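Local coordinates for putative ABC transporter, periplasmic binding protein, amino acid (Neisseria gonorrhoeae, PDB 2YJP) that acts as a periplasmic solute receptor that binds L-cysteine and probably hands it to a membrane ABC transporter for uptake, at residues Gln78-Glu83 against Asp139-Val144; Lys86-Asp91 against Leu251-Gly256; Phe125-Glu130 against Val135-Pro140. The protein carries 1 engineered substitution. All blocks are in the same frame, centred on the assembly; numbering follows the deposited sequence.

How the contacts relate
Contact 1 is wholly buried near the middle of the chain, whereas contacts 2 and 3 are only partly buried and contact 2 lies farthest out. Contacts 1 and 2 both use helix 80-93: its first turn meets the start of strand 142-151, a later turn meets helix 248-264. Contacts 1 and 3 share Asp139 and Pro140, part of the link between strands 135-137 and 142-151. Asn255 of contact 2 ties in here, its OD1 lying 2.9 Å from Asp139 N, a probable hydrogen bond. The chemistry shifts with place: a buried carboxylate-phenol bond in contact 1, an indole edge against a helix in contact 2, and aromatic packing behind the bound cysteine in contact 3.

Contact 1: residues Gln78-Glu83 against Asp139-Val144; sequences QGFDVE and DPYMKV
The first turn of helix 80-93 meets a classic beta bulge, in which Tyr141 and Met142 both face Ile239, where the chain enters strand 142-151. One polar bond joins them: Tyr141 OH donates to Asp81 OD1 at 2.7 Å. The two side chains cross at about a right angle, and the hydroxyl reaches OD1 from above the carboxylate plane, 50° out of it. Asn124 ND2 grips the same oxygen, so a carboxylate suits this buried place because OD1 can take two donors. Tyr141 holds CG between its backbone N and carbonyl carbon (chi1 58°), which turns the ring toward the helix.

Beside the bond, the Phe80 ring slides past Tyr141 in the opposite direction. Its CE2 meets the edge of the Tyr141 ring, in plane, 3.6 Å from Tyr141 CD2, with the two ring planes at 57°. Met142 SD adds a Met-aromatic contact 3.9 Å from Phe80 CE2; the polarisable sulfur suits a place beside an aromatic ring, which it approaches obliquely. Phe80 also packs on Leu267, Ala270 and Thr274 of helix 266-274, while Tyr141 and Met142 pack on Ile239 of strand 237-244.

Contact 2: residues Lys86-Asp91 against Leu251-Gly256; sequences KDLAKD and LNWVNG
Trp253 lays its indole across the gap to Leu88 and Asp91, joining helices 248-264 and 80-93 in a helix-helix packing of the type II periplasmic binding protein fold. The benzo half of the indole leads. Its CH2 corner comes to 3.3 Å from the backbone oxygen Leu88 O, which lies at the ring edge and in its plane. An aromatic edge carries a slight positive charge on its hydrogens, so a carbonyl oxygen is a favourable neighbour there. The same corner meets the stem of the leucine side chain, Trp253 CH2 lying 4.3 Å from Leu88 CB. The pyrrole end is held back, with Trp253 NE1 6.5 Å from Leu88 O.

Trp253 takes chi1 near -171°, with CG opposite the backbone N, and the far end of the indole comes nearer the other helix than its start does. A large residue suits the position, since the indole spans from one helix to the backbone of the other. Leu88 and Val254, whose CA atoms are the nearest pair at 7.9 Å, do not meet directly; both pack on Leu120 of strand 120-121. Leu88 also packs on Glu257 and Met261 of helix 248-264, where a buried apolar side chain suits the place.

Asp91, one turn on from Leu88, offers the indole its methylene and not its charge. Its carboxylate forms a salt bridge through OD2 with Arg266, which probably offsets the nearby carboxylate of Glu257. A short acidic side chain thus serves both roles, with an apolar stem for the tryptophan and a charged end for the arginine. The stem approaches the indole obliquely, Asp91 CB standing 4.1 Å from Trp253 CZ2.

Contact 3: residues Phe125-Glu130 against Val135-Pro140; sequences FTQTPE and VDFADP. With CYS (cysteine), chain D.
Thr126, whose backbone lies against the ring of Phe137, holds the bound cysteine by two bonds. Its backbone Thr126 N donates to the carboxylate oxygen O of the cysteine ligand at 2.8 Å, almost straight at 177°. The ligand's amino N returns a bond of 2.8 Å to Thr126 OG1. Threonine suits the place because its hydroxyl, on the backbone-N side (chi1 -60°), stands beside its own N-H, so the two can take adjoining polar groups of one amino acid. The carbonyl behind, Thr126 O, is bonded to Arg131 NH1, and Arg131 NH1 is also hydrogen-bonded to the ligand.

Phe125, the preceding residue, meets the same ligand oxygen at its ring edge and turns a face to Phe137, whose CZ lies over it near the rim. The closest atoms are Phe125 CD2 and Phe137 CE1 at 3.6 Å, with the ring planes at 46°. Both segments belong to the type II periplasmic binding protein fold, and each makes backbone hydrogen bonds to strand 237-244: Phe125 and Gln127 to Ala240 and Phe238, Asp136 and Ala138 to Val243 and Pro241.

Phe137 is sandwiched. Val135 CG2 covers one face near the rim, and Gln127 CA covers the opposite one in a CH-pi contact, 3.9 Å from the ring centroid. Gln127 then runs extended past the ring, the two side chains sliding by in opposite directions and the amide only 26° from the ring plane; its aliphatic part suits the aromatic, with Gln127 CG 3.9 Å from Phe137 CD2. Beyond it Thr128 is the N-cap of the short, weakly bonded helix 129-132, its OG1 bonded to Arg131 N.

Contact 1: residues Gln78-Glu83 against Asp139-Val144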
loop_
_atom_site.group_PDB
_atom_site.type_symbol
_atom_site.label_atom_id
_atom_site.label_comp_id
_atom_site.label_asym_id
_atom_site.label_seq_id
_atom_site.Cartn_x
_atom_site.Cartn_y
_atom_site.Cartn_z
ATOM N N GLN A 78 -1.100 -6.698 11.197
ATOM C CA GLN A 78 0.184 -6.097 11.548
ATOM C C GLN A 78 0.658 -5.282 10.342
ATOM O O GLN A 78 0.112 -5.405 9.242
ATOM C CB GLN A 78 1.267 -7.148 11.841
ATOM C CG GLN A 78 1.016 -8.163 12.988
ATOM C CD GLN A 78 0.908 -7.496 14.374
ATOM O OE1 GLN A 78 1.286 -6.328 14.549
ATOM N NE2 GLN A 78 0.360 -8.252 15.365
ATOM N N GLY A 79 1.707 -4.476 10.561
ATOM C CA GLY A 79 2.354 -3.719 9.531
ATOM C C GLY A 79 2.232 -2.225 9.728
ATOM O O GLY A 79 1.477 -1.732 10.574
ATOM N N PHE A 80 2.961 -1.495 8.894
ATOM C CA PHE A 80 3.044 -0.066 9.016
ATOM C C PHE A 80 1.676 0.638 8.936
ATOM O O PHE A 80 1.385 1.493 9.771
ATOM C CB PHE A 80 4.015 0.412 7.928
ATOM C CG PHE A 80 4.296 1.876 7.928
ATOM C CD1 PHE A 80 4.892 2.501 9.015
ATOM C CD2 PHE A 80 4.034 2.618 6.785
ATOM C CE1 PHE A 80 5.210 3.891 8.967
ATOM C CE2 PHE A 80 4.313 4.014 6.711
ATOM C CZ PHE A 80 4.900 4.663 7.823
ATOM N N ASP A 81 0.853 0.320 7.944
ATOM C CA ASP A 81 -0.463 0.951 7.776
ATOM C C ASP A 81 -1.396 0.643 8.992
ATOM O O ASP A 81 -2.236 1.467 9.405
ATOM C CB ASP A 81 -1.170 0.355 6.544
ATOM C CG ASP A 81 -0.487 0.652 5.231
ATOM O OD1 ASP A 81 0.043 1.742 4.992
ATOM O OD2 ASP A 81 -0.524 -0.241 4.381
ATOM N N VAL A 82 -1.279 -0.564 9.521
ATOM C CA VAL A 82 -2.085 -1.035 10.647
ATOM C C VAL A 82 -1.705 -0.275 11.922
ATOM O O VAL A 82 -2.575 0.062 12.775
ATOM C CB VAL A 82 -1.863 -2.561 10.801
ATOM C CG1 VAL A 82 -2.171 -3.034 12.176
ATOM C CG2 VAL A 82 -2.668 -3.340 9.680
ATOM N N GLU A 83 -0.419 0.000 12.085
ATOM C CA GLU A 83 0.001 0.739 13.257
ATOM C C GLU A 83 -0.660 2.133 13.233
ATOM O O GLU A 83 -1.162 2.607 14.257
ATOM C CB GLU A 83 1.520 0.884 13.285
ATOM C CG GLU A 83 2.221 -0.378 13.585
ATOM C CD GLU A 83 1.887 -0.899 14.991
ATOM O OE1 GLU A 83 1.973 -0.195 16.002
ATOM O OE2 GLU A 83 1.537 -2.044 15.133
ATOM N N ASP A 139 -3.799 13.897 4.188
ATOM C CA ASP A 139 -2.362 14.076 4.193
ATOM C C ASP A 139 -1.607 12.794 4.060
ATOM O O ASP A 139 -1.842 11.883 4.843
ATOM C CB ASP A 139 -1.907 14.641 5.533
ATOM C CG ASP A 139 -2.189 16.099 5.675
ATOM O OD1 ASP A 139 -2.843 16.688 4.767
ATOM O OD2 ASP A 139 -1.752 16.646 6.712
ATOM N N PRO A 140 -0.621 12.779 3.142
ATOM C CA PRO A 140 0.231 11.596 2.916
ATOM C C PRO A 140 1.067 11.281 4.133
ATOM O O PRO A 140 1.459 12.216 4.882
ATOM C CB PRO A 140 1.127 11.980 1.748
ATOM C CG PRO A 140 0.908 13.428 1.488
ATOM C CD PRO A 140 -0.231 13.950 2.348
ATOM N N TYR A 141 1.330 9.982 4.328
ATOM C CA TYR A 141 2.267 9.535 5.345
ATOM C C TYR A 141 3.535 8.866 4.804
ATOM O O TYR A 141 4.535 8.792 5.517
ATOM C CB TYR A 141 1.578 8.649 6.393
ATOM C CG TYR A 141 0.911 7.441 5.858
ATOM C CD1 TYR A 141 -0.421 7.497 5.476
ATOM C CD2 TYR A 141 1.583 6.211 5.745
ATOM C CE1 TYR A 141 -1.070 6.408 4.996
ATOM C CE2 TYR A 141 0.914 5.062 5.274
ATOM C CZ TYR A 141 -0.420 5.188 4.878
ATOM O OH TYR A 141 -1.141 4.103 4.396
ATOM N N MET A 142 3.503 8.406 3.553
ATOM C CA MET A 142 4.718 7.864 2.933
ATOM C C MET A 142 4.807 8.126 1.427
ATOM O O MET A 142 3.866 8.652 0.826
ATOM C CB MET A 142 4.929 6.393 3.286
ATOM C CG MET A 142 4.244 5.382 2.423
ATOM S SD MET A 142 4.672 3.666 2.884
ATOM C CE MET A 142 5.775 3.227 1.553
ATOM N N LYS A 143 5.955 7.804 0.848
ATOM C CA LYS A 143 6.173 7.933 -0.596
ATOM C C LYS A 143 6.754 6.634 -1.136
ATOM O O LYS A 143 7.385 5.909 -0.386
ATOM C CB LYS A 143 7.112 9.095 -0.969
ATOM C CG LYS A 143 7.853 9.681 0.129
ATOM C CD LYS A 143 9.012 10.507 -0.318
ATOM C CE LYS A 143 9.403 11.492 0.790
ATOM N NZ LYS A 143 10.832 11.575 0.968
ATOM N N VAL A 144 6.543 6.380 -2.426
ATOM C CA VAL A 144 7.013 5.199 -3.048
ATOM C C VAL A 144 7.061 5.358 -4.583
ATOM O O VAL A 144 6.289 6.077 -5.193
ATOM C CB VAL A 144 6.153 3.941 -2.541
ATOM C CG1 VAL A 144 5.025 3.664 -3.323
ATOM C CG2 VAL A 144 6.894 2.739 -2.707
#

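Contact 2: residues Lys86-Asp91 against Leu251-Gly256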
loop_
_atom_site.group_PDB
_atom_site.type_symbol
_atom_site.label_atom_id
_atom_site.label_comp_id
_atom_site.label_asym_id
_atom_site.label_seq_id
_atom_site.Cartn_x
_atom_site.Cartn_y
_atom_site.Cartn_z
ATOM N N LYS A 86 -4.217 1.884 14.205
ATOM C CA LYS A 86 -4.432 1.654 15.642
ATOM C C LYS A 86 -4.294 2.968 16.416
ATOM O O LYS A 86 -5.070 3.254 17.345
ATOM C CB LYS A 86 -3.487 0.566 16.156
ATOM C CG LYS A 86 -3.893 -0.847 15.649
ATOM C CD LYS A 86 -3.124 -2.002 16.347
ATOM C CE LYS A 86 -1.617 -1.769 16.259
ATOM N NZ LYS A 86 -0.767 -2.965 16.554
ATOM N N ASP A 87 -3.362 3.797 15.955
ATOM C CA ASP A 87 -3.157 5.128 16.517
ATOM C C ASP A 87 -4.397 6.025 16.336
ATOM O O ASP A 87 -4.818 6.704 17.271
ATOM C CB ASP A 87 -1.919 5.756 15.863
ATOM C CG ASP A 87 -0.610 5.344 16.561
ATOM O OD1 ASP A 87 -0.677 4.930 17.737
ATOM O OD2 ASP A 87 0.494 5.486 15.947
ATOM N N LEU A 88 -4.961 6.007 15.131
ATOM C CA LEU A 88 -6.172 6.744 14.820
ATOM C C LEU A 88 -7.342 6.285 15.676
ATOM O O LEU A 88 -8.089 7.124 16.183
ATOM C CB LEU A 88 -6.567 6.576 13.346
ATOM C CG LEU A 88 -5.555 6.980 12.317
ATOM C CD1 LEU A 88 -6.273 7.141 11.197
ATOM C CD2 LEU A 88 -5.243 8.316 12.306
ATOM N N ALA A 89 -7.520 4.968 15.815
ATOM C CA ALA A 89 -8.597 4.417 16.670
ATOM C C ALA A 89 -8.438 4.775 18.166
ATOM O O ALA A 89 -9.429 5.098 18.868
ATOM C CB ALA A 89 -8.723 2.930 16.492
ATOM N N LYS A 90 -7.208 4.690 18.662
ATOM C CA LYS A 90 -6.954 5.111 20.011
ATOM C C LYS A 90 -7.386 6.591 20.213
ATOM O O LYS A 90 -8.048 6.905 21.223
ATOM C CB LYS A 90 -5.470 4.915 20.361
ATOM C CG LYS A 90 -5.104 5.536 21.675
ATOM C CD LYS A 90 -3.772 5.028 22.158
ATOM C CE LYS A 90 -3.073 6.083 22.935
ATOM N NZ LYS A 90 -4.129 6.982 23.452
ATOM N N ASP A 91 -7.021 7.485 19.275
ATOM C CA ASP A 91 -7.364 8.913 19.460
ATOM C C ASP A 91 -8.863 9.122 19.301
ATOM O O ASP A 91 -9.453 9.890 20.009
ATOM C CB ASP A 91 -6.617 9.793 18.462
ATOM C CG ASP A 91 -5.170 9.926 18.788
ATOM O OD1 ASP A 91 -4.853 9.812 19.989
ATOM O OD2 ASP A 91 -4.341 10.126 17.855
ATOM N N LEU A 251 -12.214 13.477 6.737
ATOM C CA LEU A 251 -11.045 13.974 6.060
ATOM C C LEU A 251 -10.294 14.978 6.938
ATOM O O LEU A 251 -9.073 14.857 7.135
ATOM C CB LEU A 251 -11.425 14.621 4.713
ATOM C CG LEU A 251 -10.219 15.164 3.956
ATOM C CD1 LEU A 251 -9.249 13.951 3.524
ATOM C CD2 LEU A 251 -10.627 16.038 2.716
ATOM N N ASN A 252 -11.022 15.994 7.429
ATOM C CA ASN A 252 -10.386 17.023 8.218
ATOM C C ASN A 252 -9.756 16.477 9.528
ATOM O O ASN A 252 -8.623 16.852 9.891
ATOM C CB ASN A 252 -11.364 18.147 8.524
ATOM C CG ASN A 252 -10.744 19.190 9.388
ATOM O OD1 ASN A 252 -9.665 19.720 9.073
ATOM N ND2 ASN A 252 -11.375 19.465 10.497
ATOM N N TRP A 253 -10.474 15.559 10.187
ATOM C CA TRP A 253 -9.959 14.877 11.366
ATOM C C TRP A 253 -8.731 14.021 11.089
ATOM O O TRP A 253 -7.752 14.108 11.841
ATOM C CB TRP A 253 -11.039 14.004 11.987
ATOM C CG TRP A 253 -10.612 13.475 13.283
ATOM C CD1 TRP A 253 -10.630 14.119 14.492
ATOM C CD2 TRP A 253 -10.050 12.193 13.519
ATOM N NE1 TRP A 253 -10.141 13.280 15.469
ATOM C CE2 TRP A 253 -9.782 12.096 14.895
ATOM C CE3 TRP A 253 -9.778 11.096 12.700
ATOM C CZ2 TRP A 253 -9.217 10.950 15.467
ATOM C CZ3 TRP A 253 -9.221 9.968 13.264
ATOM C CH2 TRP A 253 -8.940 9.901 14.624
ATOM N N VAL A 254 -8.777 13.221 10.014
ATOM C CA VAL A 254 -7.615 12.436 9.545
ATOM C C VAL A 254 -6.372 13.296 9.271
ATOM O O VAL A 254 -5.273 12.966 9.739
ATOM C CB VAL A 254 -7.943 11.474 8.360
ATOM C CG1 VAL A 254 -6.702 10.648 7.933
ATOM C CG2 VAL A 254 -8.999 10.450 8.778
ATOM N N ASN A 255 -6.551 14.406 8.561
ATOM C CA ASN A 255 -5.457 15.375 8.294
ATOM C C ASN A 255 -4.739 15.836 9.587
ATOM O O ASN A 255 -3.518 15.795 9.649
ATOM C CB ASN A 255 -5.997 16.618 7.587
ATOM C CG ASN A 255 -6.339 16.358 6.129
ATOM O OD1 ASN A 255 -5.931 15.358 5.552
ATOM N ND2 ASN A 255 -7.099 17.275 5.530
ATOM N N GLY A 256 -5.515 16.283 10.589
ATOM C CA GLY A 256 -4.998 16.745 11.854
ATOM C C GLY A 256 -4.262 15.620 12.584
ATOM O O GLY A 256 -3.203 15.818 13.167
#

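Contact 3: residues Phe125-Glu130 against Val135-Pro140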
loop_
_atom_site.group_PDB
_atom_site.type_symbol
_atom_site.label_atom_id
_atom_site.label_comp_id
_atom_site.label_asym_id
_atom_site.label_seq_id
_atom_site.Cartn_x
_atom_site.Cartn_y
_atom_site.Cartn_z
ATOM N N PHE A 125 -2.108 3.082 0.033
ATOM C CA PHE A 125 -2.861 3.591 -1.094
ATOM C C PHE A 125 -2.227 4.809 -1.763
ATOM O O PHE A 125 -2.168 5.925 -1.179
ATOM C CB PHE A 125 -4.282 3.937 -0.604
ATOM C CG PHE A 125 -5.327 3.985 -1.679
ATOM C CD1 PHE A 125 -5.163 3.344 -2.895
ATOM C CD2 PHE A 125 -6.528 4.669 -1.437
ATOM C CE1 PHE A 125 -6.186 3.403 -3.861
ATOM C CE2 PHE A 125 -7.532 4.729 -2.371
ATOM C CZ PHE A 125 -7.378 4.093 -3.567
ATOM N N THR A 126 -1.720 4.616 -2.978
ATOM C CA THR A 126 -1.008 5.687 -3.628
ATOM C C THR A 126 -2.039 6.695 -4.131
ATOM O O THR A 126 -3.022 6.334 -4.777
ATOM C CB THR A 126 -0.183 5.178 -4.813
ATOM O OG1 THR A 126 0.788 4.208 -4.357
ATOM C CG2 THR A 126 0.540 6.372 -5.529
ATOM N N GLN A 127 -1.794 7.954 -3.821
ATOM C CA GLN A 127 -2.580 9.066 -4.338
ATOM C C GLN A 127 -2.219 9.357 -5.780
ATOM O O GLN A 127 -1.033 9.491 -6.111
ATOM C CB GLN A 127 -2.296 10.290 -3.483
ATOM C CG GLN A 127 -2.913 11.557 -4.050
ATOM C CD GLN A 127 -2.823 12.757 -3.113
ATOM O OE1 GLN A 127 -1.983 12.809 -2.212
ATOM N NE2 GLN A 127 -3.701 13.743 -3.344
ATOM N N THR A 128 -3.240 9.381 -6.637
ATOM C CA THR A 128 -3.109 9.791 -8.036
ATOM C C THR A 128 -4.247 10.750 -8.386
ATOM O O THR A 128 -5.289 10.720 -7.751
ATOM C CB THR A 128 -3.124 8.578 -9.037
ATOM O OG1 THR A 128 -4.462 8.053 -9.196
ATOM C CG2 THR A 128 -2.163 7.467 -8.572
ATOM N N PRO A 129 -4.051 11.592 -9.421
ATOM C CA PRO A 129 -5.148 12.460 -9.846
ATOM C C PRO A 129 -6.404 11.674 -10.235
ATOM O O PRO A 129 -7.517 12.131 -9.896
ATOM C CB PRO A 129 -4.573 13.190 -11.068
ATOM C CG PRO A 129 -3.044 13.094 -10.893
ATOM C CD PRO A 129 -2.834 11.758 -10.243
ATOM N N GLU A 130 -6.253 10.512 -10.911
ATOM C CA GLU A 130 -7.452 9.747 -11.319
ATOM C C GLU A 130 -8.199 9.215 -10.076
ATOM O O GLU A 130 -9.408 9.293 -9.994
ATOM C CB GLU A 130 -7.139 8.644 -12.375
ATOM C CG GLU A 130 -8.240 7.568 -12.546
ATOM C CD GLU A 130 -8.134 6.735 -13.863
ATOM O OE1 GLU A 130 -8.096 7.338 -14.956
ATOM O OE2 GLU A 130 -8.139 5.477 -13.807
ATOM N N VAL A 135 -12.283 9.378 -4.762
ATOM C CA VAL A 135 -12.211 9.392 -3.282
ATOM C C VAL A 135 -11.454 10.648 -2.731
ATOM O O VAL A 135 -10.758 11.345 -3.483
ATOM C CB VAL A 135 -11.534 8.073 -2.701
ATOM C CG1 VAL A 135 -12.203 6.731 -3.278
ATOM C CG2 VAL A 135 -9.967 8.092 -2.879
ATOM N N ASP A 136 -11.549 10.939 -1.431
ATOM C CA ASP A 136 -10.728 12.024 -0.923
ATOM C C ASP A 136 -9.542 11.500 -0.123
ATOM O O ASP A 136 -9.696 10.703 0.839
ATOM C CB ASP A 136 -11.513 13.044 -0.090
ATOM C CG ASP A 136 -12.489 13.918 -0.923
ATOM O OD1 ASP A 136 -12.136 14.431 -2.022
ATOM O OD2 ASP A 136 -13.615 14.152 -0.419
ATOM N N PHE A 137 -8.351 11.978 -0.499
ATOM C CA PHE A 137 -7.106 11.614 0.177
ATOM C C PHE A 137 -6.764 12.601 1.273
ATOM O O PHE A 137 -6.748 13.817 1.033
ATOM C CB PHE A 137 -5.968 11.583 -0.821
ATOM C CG PHE A 137 -6.003 10.372 -1.725
ATOM C CD1 PHE A 137 -5.516 9.119 -1.277
ATOM C CD2 PHE A 137 -6.496 10.481 -3.041
ATOM C CE1 PHE A 137 -5.524 8.006 -2.139
ATOM C CE2 PHE A 137 -6.509 9.377 -3.885
ATOM C CZ PHE A 137 -6.026 8.141 -3.451
ATOM N N ALA A 138 -6.504 12.076 2.476
ATOM C CA ALA A 138 -5.910 12.907 3.545
ATOM C C ALA A 138 -4.435 13.147 3.311
ATOM O O ALA A 138 -3.885 12.640 2.369
ATOM C CB ALA A 138 -6.115 12.251 4.891
ATOM N N ASP A 139 -3.799 13.897 4.188
ATOM C CA ASP A 139 -2.362 14.076 4.193
ATOM C C ASP A 139 -1.607 12.794 4.060
ATOM O O ASP A 139 -1.842 11.883 4.843
ATOM C CB ASP A 139 -1.907 14.641 5.533
ATOM C CG ASP A 139 -2.189 16.099 5.675
ATOM O OD1 ASP A 139 -2.843 16.688 4.767
ATOM O OD2 ASP A 139 -1.752 16.646 6.712
ATOM N N PRO A 140 -0.621 12.779 3.142
ATOM C CA PRO A 140 0.231 11.596 2.916
ATOM C C PRO A 140 1.067 11.281 4.133
ATOM O O PRO A 140 1.459 12.216 4.882
ATOM C CB PRO A 140 1.127 11.980 1.748
ATOM C CG PRO A 140 0.908 13.428 1.488
ATOM C CD PRO A 140 -0.231 13.950 2.348
HETATM N N CYS D . 0.507 1.639 -3.315
HETATM C CA CYS D . 0.175 1.078 -4.645
HETATM C C CYS D . -1.268 1.430 -5.013
HETATM O O CYS D . -1.946 2.161 -4.229
HETATM C CB CYS D . 0.324 -0.437 -4.676
HETATM S SG CYS D . -0.648 -1.315 -3.439
HETATM O OXT CYS D . -1.727 1.004 -6.076
#